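Local atomic coordinates of RimK domain protein ATP-grasp (Sphaerobacter thermophilus, PDB entry 5I47), a protein that probably binds ATP and a metal ion as an ATP-grasp ligase of the RimK/LysX type, its actual substrate not established. Residues Leu190-Glu194 and Ser259-Val265. Residues are numbered along the deposited sequence; the frame is centred on the assembly and turned at random.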
# COMPACT_ATOMS: atom_id res chain seq x y z
N LEU B 190 -7.84 -10.81 -25.05
CA LEU B 190 -7.14 -12.02 -24.65
C LEU B 190 -6.18 -12.44 -25.76
O LEU B 190 -6.61 -12.82 -26.85
CB LEU B 190 -8.15 -13.12 -24.36
CG LEU B 190 -7.62 -14.50 -23.96
CD1 LEU B 190 -6.89 -14.42 -22.63
CD2 LEU B 190 -8.76 -15.50 -23.91
N ALA B 191 -4.88 -12.36 -25.49
CA ALA B 191 -3.88 -12.75 -26.48
C ALA B 191 -3.70 -14.25 -26.57
O ALA B 191 -3.19 -14.75 -27.58
CB ALA B 191 -2.54 -12.09 -26.16
N GLY B 192 -4.09 -14.99 -25.54
CA GLY B 192 -3.93 -16.43 -25.57
C GLY B 192 -4.17 -17.02 -24.20
O GLY B 192 -4.20 -16.32 -23.19
N ILE B 193 -4.34 -18.33 -24.20
CA ILE B 193 -4.52 -19.12 -22.99
C ILE B 193 -3.38 -20.12 -22.92
O ILE B 193 -3.01 -20.73 -23.93
CB ILE B 193 -5.89 -19.83 -22.98
CG1 ILE B 193 -7.01 -18.80 -23.16
CG2 ILE B 193 -6.08 -20.62 -21.70
CD1 ILE B 193 -8.40 -19.39 -23.17
N GLU B 194 -2.81 -20.28 -21.72
CA GLU B 194 -1.66 -21.15 -21.53
C GLU B 194 -1.87 -22.02 -20.30
O GLU B 194 -2.77 -21.79 -19.49
CB GLU B 194 -0.37 -20.33 -21.41
CG GLU B 194 0.02 -19.62 -22.70
CD GLU B 194 1.23 -18.73 -22.53
OE1 GLU B 194 1.45 -18.22 -21.41
OE2 GLU B 194 1.96 -18.53 -23.53
N SER B 259 6.85 -17.46 -24.51
CA SER B 259 6.25 -18.66 -25.08
C SER B 259 5.13 -18.33 -26.05
O SER B 259 5.02 -18.95 -27.12
CB SER B 259 5.73 -19.56 -23.95
OG SER B 259 4.91 -20.60 -24.46
N LEU B 260 4.29 -17.35 -25.71
CA LEU B 260 3.15 -17.03 -26.57
C LEU B 260 3.60 -16.39 -27.87
O LEU B 260 3.04 -16.67 -28.93
CB LEU B 260 2.17 -16.13 -25.82
CG LEU B 260 0.78 -16.03 -26.45
CD1 LEU B 260 0.13 -17.40 -26.54
CD2 LEU B 260 -0.11 -15.07 -25.66
N SER B 261 4.63 -15.53 -27.81
CA SER B 261 5.21 -14.98 -29.03
C SER B 261 5.82 -16.07 -29.91
O SER B 261 5.90 -15.89 -31.13
CB SER B 261 6.28 -13.94 -28.69
OG SER B 261 5.70 -12.67 -28.46
N GLY B 262 6.24 -17.18 -29.31
CA GLY B 262 6.81 -18.26 -30.09
C GLY B 262 5.81 -18.89 -31.04
O GLY B 262 6.16 -19.30 -32.15
N ARG B 263 4.54 -18.96 -30.63
CA ARG B 263 3.50 -19.56 -31.47
C ARG B 263 2.86 -18.56 -32.41
O ARG B 263 1.67 -18.69 -32.74
CB ARG B 263 2.45 -20.24 -30.59
CG ARG B 263 3.05 -21.07 -29.48
CD ARG B 263 1.99 -21.82 -28.71
NE ARG B 263 2.43 -22.10 -27.34
CZ ARG B 263 1.96 -21.48 -26.27
NH1 ARG B 263 1.01 -20.56 -26.40
NH2 ARG B 263 2.43 -21.78 -25.07
N GLY B 264 3.61 -17.55 -32.85
CA GLY B 264 3.13 -16.60 -33.83
C GLY B 264 2.16 -15.56 -33.32
O GLY B 264 1.76 -14.68 -34.10
N VAL B 265 1.77 -15.61 -32.05
CA VAL B 265 0.91 -14.57 -31.50
C VAL B 265 1.73 -13.31 -31.31
O VAL B 265 2.70 -13.29 -30.55
CB VAL B 265 0.28 -15.03 -30.17
CG1 VAL B 265 -0.66 -13.96 -29.64
CG2 VAL B 265 -0.45 -16.35 -30.36
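S259 meets E194 at the start of helix 258-262: its OG lies 3.7 Å from E194 OE2, too far for a bond, and is satisfied instead by the backbone O of Y209 on the neighbouring strand 209-211. L260, one residue on, reaches across to the strand. With CG anti to the backbone N (chi1 -164°), its two methyls spread along strand 190-194: CD1 goes toward the E194 carboxylate, 3.7 Å from OE2, while CD2 settles 3.6 Å from the carbonyl O of A191 and 3.9 Å from A191 CB. L260 CD1 passes over G192, which has no side chain. E194 OE2 also rests 3.3 Å from L260 CB, and its approach to L260 N is too badly angled for a hydrogen bond. The strand belongs to the antiparallel five-stranded sheet of the RimK-like ATP-grasp domain; the short helix packs on one side of that sheet, where L260 also touches V184 of strand 180-187, whereas helix 216-230 takes L190 and I193; the I193 side chain points away from this contact. Just past the helix, the extended chain of R263 runs back beside S259, whose carbonyl O sits 4.0 Å above the guanidinium centre. E194 CG lies in plane at the guanidinium edge. The carboxylate stands almost upright to that group, the two planes 79° apart, and the salt bridge from E194 OE2 to R263 NH2, 3.6 Å, is long. OE1 has its own salt bridge to R182, so the two arginines probably share the stabilisation of the E194 charge. Past the turn at G264, V265 turns back to the strand and sets CG1 3.4 Å from the carbonyl O of A191, beside L260 CD2; M270 of helix 267-275 also touches A191.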